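Long-range contacts in ribulose-bisphosphate carboxylase (Alicyclobacillus acidocaldarius subsp. acidocaldarius, PDB 4NAS), which belongs to the ribulose-bisphosphate carboxylase large-chain family, joining an N-terminal domain to a TIM-barrel catalytic domain that binds a calcium ion: residues A238-V243 / L265-V270; I180-A185 / N216-V221. All coordinates share one frame; numbering follows the deposited sequence.

Contact 1: residues A238-V243 / L265-V270; sequences ALLVNV and LAHPAV
L265 and V241 share the central bond of two neighbouring parallel strands of the TIM-barrel domain, V241 N to L265 O at 2.9 Å. L265 N donates a hydrogen bond to L239 O, and H267 N one to V241 O, so L265 bonds on both sides of L240, and V241 on both sides of A266. L240, L265, N242 and H267 point to one face of the sheet. There the leucines meet branch to branch, L240 CD1 lying 3.8 Å from L265 CD2. V241 and A266 point to the other face, where A266 CB packs against V243 CG2 at 3.8 Å, beside M292 of helix 284-295. H267 lies beside L240 and N242, pointing the same way. Its CB rests 3.7 Å from L240 CD1; CG is anti to the backbone N (chi1 -173°), and the ring lies beside the N242 amide, their planes 79° apart. ND1 comes to 3.6 Å from N242 OD1, too far for a bond, and instead accepts from A269 N, which is 3.0 Å from ND1 and 25° out of the ring plane. P268 CD sits over one ring face, toward the rim. The H267 side chain touches E179, a calcium ligand, and is about 5 Å from a bound calcium ion. N242 OD1 also rests 3.4 Å from A269 CB. Backbone bonds and apolar branches thus join the strands; the bond from A269 N would limit rotation of the imidazole and occupies ND1 as an acceptor, and the buried N242 OD1 has no polar partner in the model.

Contact 2: residues I180-A185 / N216-V221; sequences IFFTEA and NLTGPV. With FMT (formic acid), chain F.
N216 ND2 is gripped by two backbone carbonyls: it gives a hydrogen bond to F181 O at 3.0 Å and a weak one to E179 O. The donor stands well above the carbonyl plane of F181, 49° out of it. CG of N216 is anti to the backbone N (chi1 -153°), directed at the 180-185 loop, and ND2 also lies over one face of the F182 ring, toward its rim, 4.0 Å from CE1. Ring and amide planes are 51° apart. T218 adds its methyl, CG2, which meets F182 CD1 at 3.6 Å and CE1 at 3.8 Å; CE1 thus has both N216 ND2 and T218 CG2 near it. In the TIM-barrel domain, 216-221 is the loop leading from strand 214-216 toward helix 221-233. The 180-185 loop follows directly on the calcium ligands D178 and E179, so N216 ties a barrel-strand end to the loop leaving the metal site. Farther out, the E184 and T218 side chains run antiparallel past one another. OE2 of E184 stays 3.9 Å from OG1 of T218, too long to bond, while E184 OE1 forms a salt bridge with R227, whose NH1 also bonds T218 O; this arginine of helix 221-233 links both segments. Within its own loop, T183 OG1 accepts from A185 N in an ST turn. V221 N donates to O2 of a formic acid molecule at 3.1 Å, with P220 CB alongside the formic acid carbon at 3.8 Å.

In the fold
Followed from the N terminus, contact 2 comes first: the chain leaves the calcium ligands through 180-185, runs along helix 189-207 and strand 214-216, and closes the loop at 216-221. After helix 221-233 it enters strand 238-242, and contact 1 closes a second loop, through helices 243-246 and 248-256, when 265-270 arrives beside that strand. The two loops lie in series, neither nested nor crossed. The contact centres are 12 Å apart, yet they touch: L217 N probably bonds L240 O, extending the pairing of strands 214-216 and 238-242. Contact 1 pairs strands 238-242 and 264-267, contact 2 ties the end of strand 214-216 to the loop after the metal site, and both reach the second subunit.

Contact 1: residues A238-V243 / L265-V270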
ATOM      1  N   ALA B 238      -3.765  18.045  15.810  1.00 25.69           N
ATOM      2  CA  ALA B 238      -3.015  17.065  15.031  1.00 28.69           C
ATOM      3  C   ALA B 238      -3.825  16.674  13.799  1.00 26.53           C
ATOM      4  O   ALA B 238      -5.043  16.864  13.755  1.00 27.69           O
ATOM      5  CB  ALA B 238      -2.681  15.825  15.873  1.00 29.87           C
ATOM      6  N   LEU B 239      -3.140  16.150  12.797  1.00 22.95           N
ATOM      7  CA  LEU B 239      -3.785  15.501  11.667  1.00 21.64           C
ATOM      8  C   LEU B 239      -3.753  13.970  11.856  1.00 19.95           C
ATOM      9  O   LEU B 239      -2.685  13.375  12.029  1.00 21.68           O
ATOM     10  CB  LEU B 239      -3.077  15.878  10.362  1.00 29.95           C
ATOM     11  CG  LEU B 239      -2.870  17.373  10.075  1.00 28.51           C
ATOM     12  CD1 LEU B 239      -2.152  17.564   8.737  1.00 27.93           C
ATOM     13  CD2 LEU B 239      -4.184  18.144  10.073  1.00 26.55           C
ATOM     14  N   LEU B 240      -4.933  13.358  11.819  1.00 16.62           N
ATOM     15  CA  LEU B 240      -5.089  11.905  11.802  1.00 16.56           C
ATOM     16  C   LEU B 240      -4.902  11.440  10.356  1.00 19.98           C
ATOM     17  O   LEU B 240      -5.626  11.869   9.457  1.00 22.54           O
ATOM     18  CB  LEU B 240      -6.497  11.532  12.306  1.00 21.17           C
ATOM     19  CG  LEU B 240      -6.857  10.044  12.281  1.00 24.39           C
ATOM     20  CD1 LEU B 240      -5.796   9.253  13.047  1.00 21.67           C
ATOM     21  CD2 LEU B 240      -8.276   9.759  12.838  1.00 15.53           C
ATOM     22  N   VAL B 241      -3.895  10.610  10.111  1.00 20.42           N
ATOM     23  CA  VAL B 241      -3.643  10.182   8.750  1.00 21.41           C
ATOM     24  C   VAL B 241      -3.622   8.667   8.680  1.00 20.08           C
ATOM     25  O   VAL B 241      -2.880   8.006   9.427  1.00 13.72           O
ATOM     26  CB  VAL B 241      -2.306  10.756   8.198  1.00 19.72           C
ATOM     27  CG1 VAL B 241      -2.110  10.360   6.739  1.00 22.08           C
ATOM     28  CG2 VAL B 241      -2.285  12.266   8.303  1.00 16.13           C
ATOM     29  N   ASN B 242      -4.462   8.128   7.802  1.00 16.74           N
ATOM     30  CA  ASN B 242      -4.389   6.729   7.398  1.00 18.79           C
ATOM     31  C   ASN B 242      -3.217   6.499   6.438  1.00 13.19           C
ATOM     32  O   ASN B 242      -3.375   6.413   5.214  1.00 15.04           O
ATOM     33  CB  ASN B 242      -5.691   6.312   6.753  1.00 18.64           C
ATOM     34  CG  ASN B 242      -6.843   6.316   7.753  1.00 19.73           C
ATOM     35  OD1 ASN B 242      -6.790   5.626   8.782  1.00 20.02           O
ATOM     36  ND2 ASN B 242      -7.864   7.116   7.472  1.00 17.36           N
ATOM     37  N   VAL B 243      -2.045   6.393   7.022  1.00 14.63           N
ATOM     38  CA  VAL B 243      -0.808   6.437   6.227  1.00 19.31           C
ATOM     39  C   VAL B 243      -0.724   5.379   5.138  1.00 12.81           C
ATOM     40  O   VAL B 243      -0.380   5.662   3.963  1.00 20.26           O
ATOM     41  CB  VAL B 243       0.400   6.332   7.150  1.00 22.96           C
ATOM     42  CG1 VAL B 243       1.684   6.462   6.335  1.00 16.71           C
ATOM     43  CG2 VAL B 243       0.312   7.434   8.203  1.00 27.73           C
ATOM     44  N   LEU B 265      -0.683  12.315  13.336  1.00 19.46           N
ATOM     45  CA  LEU B 265      -1.069  11.167  14.139  1.00 15.47           C
ATOM     46  C   LEU B 265      -1.291  10.007  13.155  1.00 14.79           C
ATOM     47  O   LEU B 265      -2.321   9.927  12.469  1.00 18.62           O
ATOM     48  CB  LEU B 265      -2.333  11.485  14.962  1.00 18.29           C
ATOM     49  CG  LEU B 265      -3.093  10.333  15.661  1.00 18.46           C
ATOM     50  CD1 LEU B 265      -2.235   9.705  16.768  1.00 19.80           C
ATOM     51  CD2 LEU B 265      -4.467  10.815  16.240  1.00 21.50           C
ATOM     52  N   ALA B 266      -0.291   9.135  13.062  1.00 18.80           N
ATOM     53  CA  ALA B 266      -0.338   7.993  12.150  1.00 18.02           C
ATOM     54  C   ALA B 266      -1.258   6.849  12.597  1.00 14.92           C
ATOM     55  O   ALA B 266      -1.023   6.187  13.631  1.00 14.34           O
ATOM     56  CB  ALA B 266       1.027   7.479  11.903  1.00 24.21           C
ATOM     57  N   HIS B 267      -2.292   6.579  11.804  1.00 14.38           N
ATOM     58  CA  HIS B 267      -3.213   5.488  12.157  1.00 16.76           C
ATOM     59  C   HIS B 267      -2.851   4.243  11.331  1.00 15.52           C
ATOM     60  O   HIS B 267      -2.539   4.363  10.163  1.00 14.00           O
ATOM     61  CB  HIS B 267      -4.696   5.890  11.945  1.00 18.09           C
ATOM     62  CG  HIS B 267      -5.669   4.865  12.454  1.00 15.10           C
ATOM     63  ND1 HIS B 267      -5.971   3.712  11.754  1.00 14.33           N
ATOM     64  CD2 HIS B 267      -6.341   4.770  13.632  1.00 19.37           C
ATOM     65  CE1 HIS B 267      -6.805   2.968  12.462  1.00 17.44           C
ATOM     66  NE2 HIS B 267      -7.037   3.582  13.612  1.00 18.25           N
ATOM     67  N   PRO B 268      -2.900   3.039  11.933  1.00 16.35           N
ATOM     68  CA  PRO B 268      -2.434   1.859  11.182  1.00 17.08           C
ATOM     69  C   PRO B 268      -3.430   1.200  10.237  1.00 18.14           C
ATOM     70  O   PRO B 268      -3.134   0.085   9.810  1.00 17.37           O
ATOM     71  CB  PRO B 268      -2.106   0.850  12.294  1.00 17.81           C
ATOM     72  CG  PRO B 268      -3.012   1.210  13.378  1.00 17.68           C
ATOM     73  CD  PRO B 268      -3.097   2.726  13.356  1.00 15.17           C
ATOM     74  N   ALA B 269      -4.583   1.812   9.968  1.00 16.40           N
ATOM     75  CA  ALA B 269      -5.581   1.217   9.086  1.00 17.69           C
ATOM     76  C   ALA B 269      -4.948   0.617   7.841  1.00 19.78           C
ATOM     77  O   ALA B 269      -4.085   1.247   7.223  1.00 17.70           O
ATOM     78  CB  ALA B 269      -6.631   2.251   8.691  1.00 22.86           C
ATOM     79  N   VAL B 270      -5.351  -0.616   7.521  1.00 20.76           N
ATOM     80  CA  VAL B 270      -4.906  -1.370   6.329  1.00 12.13           C
ATOM     81  C   VAL B 270      -3.580  -2.129   6.513  1.00 14.56           C
ATOM     82  O   VAL B 270      -3.294  -3.069   5.779  1.00 18.00           O
ATOM     83  CB  VAL B 270      -4.891  -0.498   5.021  1.00 12.12           C
ATOM     84  CG1 VAL B 270      -4.585  -1.373   3.790  1.00 28.27           C
ATOM     85  CG2 VAL B 270      -6.249   0.200   4.818  1.00 12.84           C
TER

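Contact 2: residues I180-A185 / N216-V221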
ATOM      1  N   ILE B 180     -12.635   6.072  10.516  1.00 23.64           N
ATOM      2  CA  ILE B 180     -13.612   5.830   9.449  1.00 24.72           C
ATOM      3  C   ILE B 180     -14.443   7.052   9.061  1.00 28.36           C
ATOM      4  O   ILE B 180     -15.279   6.977   8.161  1.00 32.48           O
ATOM      5  CB  ILE B 180     -14.549   4.674   9.792  1.00 25.53           C
ATOM      6  CG1 ILE B 180     -15.294   4.984  11.094  1.00 31.94           C
ATOM      7  CG2 ILE B 180     -13.757   3.376   9.924  1.00 33.78           C
ATOM      8  CD1 ILE B 180     -16.530   4.112  11.322  1.00 32.47           C
ATOM      9  N   PHE B 181     -14.226   8.178   9.733  1.00 20.99           N
ATOM     10  CA  PHE B 181     -15.035   9.375   9.474  1.00 25.87           C
ATOM     11  C   PHE B 181     -14.637  10.033   8.160  1.00 30.67           C
ATOM     12  O   PHE B 181     -13.681  10.799   8.134  1.00 21.68           O
ATOM     13  CB  PHE B 181     -14.835  10.386  10.610  1.00 32.59           C
ATOM     14  CG  PHE B 181     -15.898  11.465  10.677  1.00 24.40           C
ATOM     15  CD1 PHE B 181     -16.975  11.487   9.803  1.00 25.52           C
ATOM     16  CD2 PHE B 181     -15.797  12.463  11.630  1.00 24.97           C
ATOM     17  CE1 PHE B 181     -17.964  12.495   9.892  1.00 27.19           C
ATOM     18  CE2 PHE B 181     -16.764  13.454  11.731  1.00 26.63           C
ATOM     19  CZ  PHE B 181     -17.842  13.472  10.849  1.00 29.47           C
ATOM     20  N   PHE B 182     -15.372   9.752   7.083  1.00 33.49           N
ATOM     21  CA  PHE B 182     -15.070  10.333   5.773  1.00 25.19           C
ATOM     22  C   PHE B 182     -16.156  11.274   5.210  1.00 31.45           C
ATOM     23  O   PHE B 182     -15.830  12.272   4.571  1.00 31.12           O
ATOM     24  CB  PHE B 182     -14.748   9.235   4.754  1.00 22.33           C
ATOM     25  CG  PHE B 182     -13.479   8.516   5.037  1.00 20.69           C
ATOM     26  CD1 PHE B 182     -12.268   9.094   4.712  1.00 19.82           C
ATOM     27  CD2 PHE B 182     -13.486   7.248   5.604  1.00 20.11           C
ATOM     28  CE1 PHE B 182     -11.084   8.446   4.968  1.00 18.40           C
ATOM     29  CE2 PHE B 182     -12.280   6.580   5.869  1.00 22.26           C
ATOM     30  CZ  PHE B 182     -11.089   7.178   5.553  1.00 26.54           C
ATOM     31  N   THR B 183     -17.433  10.965   5.443  1.00 25.93           N
ATOM     32  CA  THR B 183     -18.511  11.825   4.943  1.00 32.47           C
ATOM     33  C   THR B 183     -18.461  13.263   5.484  1.00 35.04           C
ATOM     34  O   THR B 183     -18.344  13.495   6.696  1.00 33.37           O
ATOM     35  CB  THR B 183     -19.921  11.241   5.204  1.00 36.17           C
ATOM     36  OG1 THR B 183     -20.908  12.247   4.933  1.00 35.88           O
ATOM     37  CG2 THR B 183     -20.074  10.797   6.649  1.00 35.42           C
ATOM     38  N   GLU B 184     -18.559  14.229   4.577  1.00 32.05           N
ATOM     39  CA  GLU B 184     -18.596  15.633   4.977  1.00 37.22           C
ATOM     40  C   GLU B 184     -20.005  16.212   4.832  1.00 45.91           C
ATOM     41  O   GLU B 184     -20.169  17.406   4.609  1.00 50.03           O
ATOM     42  CB  GLU B 184     -17.582  16.448   4.160  1.00 39.40           C
ATOM     43  CG  GLU B 184     -16.175  15.843   4.158  1.00 39.66           C
ATOM     44  CD  GLU B 184     -15.171  16.647   3.332  1.00 42.74           C
ATOM     45  OE1 GLU B 184     -15.359  17.873   3.183  1.00 38.23           O
ATOM     46  OE2 GLU B 184     -14.188  16.050   2.836  1.00 44.25           O
ATOM     47  N   ALA B 185     -21.022  15.368   4.977  1.00 47.73           N
ATOM     48  CA  ALA B 185     -22.408  15.796   4.756  1.00 43.87           C
ATOM     49  C   ALA B 185     -23.013  16.592   5.912  1.00 36.47           C
ATOM     50  O   ALA B 185     -23.898  17.402   5.710  1.00 37.61           O
ATOM     51  CB  ALA B 185     -23.294  14.599   4.430  1.00 38.90           C
ATOM     52  N   ASN B 216      -9.393  13.883  11.138  1.00 20.57           N
ATOM     53  CA  ASN B 216      -9.085  13.004  10.022  1.00 21.90           C
ATOM     54  C   ASN B 216      -8.733  13.797   8.746  1.00 20.89           C
ATOM     55  O   ASN B 216      -9.522  14.628   8.299  1.00 22.27           O
ATOM     56  CB  ASN B 216     -10.266  12.055   9.791  1.00 18.21           C
ATOM     57  CG  ASN B 216      -9.848  10.731   9.143  1.00 28.57           C
ATOM     58  OD1 ASN B 216      -8.658  10.426   9.023  1.00 29.18           O
ATOM     59  ND2 ASN B 216     -10.834   9.942   8.723  1.00 28.09           N
ATOM     60  N   LEU B 217      -7.553  13.543   8.170  1.00 26.09           N
ATOM     61  CA  LEU B 217      -7.122  14.212   6.925  1.00 18.19           C
ATOM     62  C   LEU B 217      -7.601  13.414   5.730  1.00 20.96           C
ATOM     63  O   LEU B 217      -7.211  12.269   5.559  1.00 17.25           O
ATOM     64  CB  LEU B 217      -5.600  14.330   6.879  1.00 18.28           C
ATOM     65  CG  LEU B 217      -5.021  15.065   5.663  1.00 22.71           C
ATOM     66  CD1 LEU B 217      -5.616  16.477   5.477  1.00 21.41           C
ATOM     67  CD2 LEU B 217      -3.527  15.134   5.836  1.00 25.29           C
ATOM     68  N   THR B 218      -8.497  13.991   4.937  1.00 18.85           N
ATOM     69  CA  THR B 218      -9.206  13.210   3.930  1.00 26.31           C
ATOM     70  C   THR B 218      -9.430  13.987   2.639  1.00 30.58           C
ATOM     71  O   THR B 218      -9.257  15.209   2.597  1.00 26.30           O
ATOM     72  CB  THR B 218     -10.601  12.797   4.437  1.00 27.47           C
ATOM     73  OG1 THR B 218     -11.412  13.964   4.601  1.00 23.94           O
ATOM     74  CG2 THR B 218     -10.506  12.079   5.752  1.00 19.29           C
ATOM     75  N   GLY B 219      -9.870  13.267   1.609  1.00 30.01           N
ATOM     76  CA  GLY B 219     -10.075  13.836   0.292  1.00 24.73           C
ATOM     77  C   GLY B 219      -8.995  13.388  -0.688  1.00 20.59           C
ATOM     78  O   GLY B 219      -8.116  12.606  -0.350  1.00 22.99           O
ATOM     79  N   PRO B 220      -9.056  13.904  -1.915  1.00 24.04           N
ATOM     80  CA  PRO B 220      -8.167  13.580  -3.032  1.00 28.24           C
ATOM     81  C   PRO B 220      -6.722  13.989  -2.760  1.00 32.00           C
ATOM     82  O   PRO B 220      -6.492  15.032  -2.139  1.00 29.46           O
ATOM     83  CB  PRO B 220      -8.717  14.440  -4.177  1.00 31.27           C
ATOM     84  CG  PRO B 220     -10.101  14.799  -3.768  1.00 33.96           C
ATOM     85  CD  PRO B 220     -10.076  14.897  -2.290  1.00 27.30           C
ATOM     86  N   VAL B 221      -5.771  13.196  -3.254  1.00 27.61           N
ATOM     87  CA  VAL B 221      -4.357  13.463  -3.005  1.00 28.85           C
ATOM     88  C   VAL B 221      -3.932  14.885  -3.414  1.00 34.00           C
ATOM     89  O   VAL B 221      -3.269  15.571  -2.637  1.00 26.58           O
ATOM     90  CB  VAL B 221      -3.444  12.379  -3.629  1.00 28.26           C
ATOM     91  CG1 VAL B 221      -2.023  12.886  -3.793  1.00 34.10           C
ATOM     92  CG2 VAL B 221      -3.458  11.098  -2.765  1.00 19.69           C
TER
HETATM   93  C   FMT F 502      -8.110  10.886  -5.249  1.00 29.99           C
HETATM   94  O1  FMT F 502      -8.587   9.849  -5.751  1.00 24.18           O
HETATM   95  O2  FMT F 502      -6.952  11.340  -5.385  1.00 23.44           O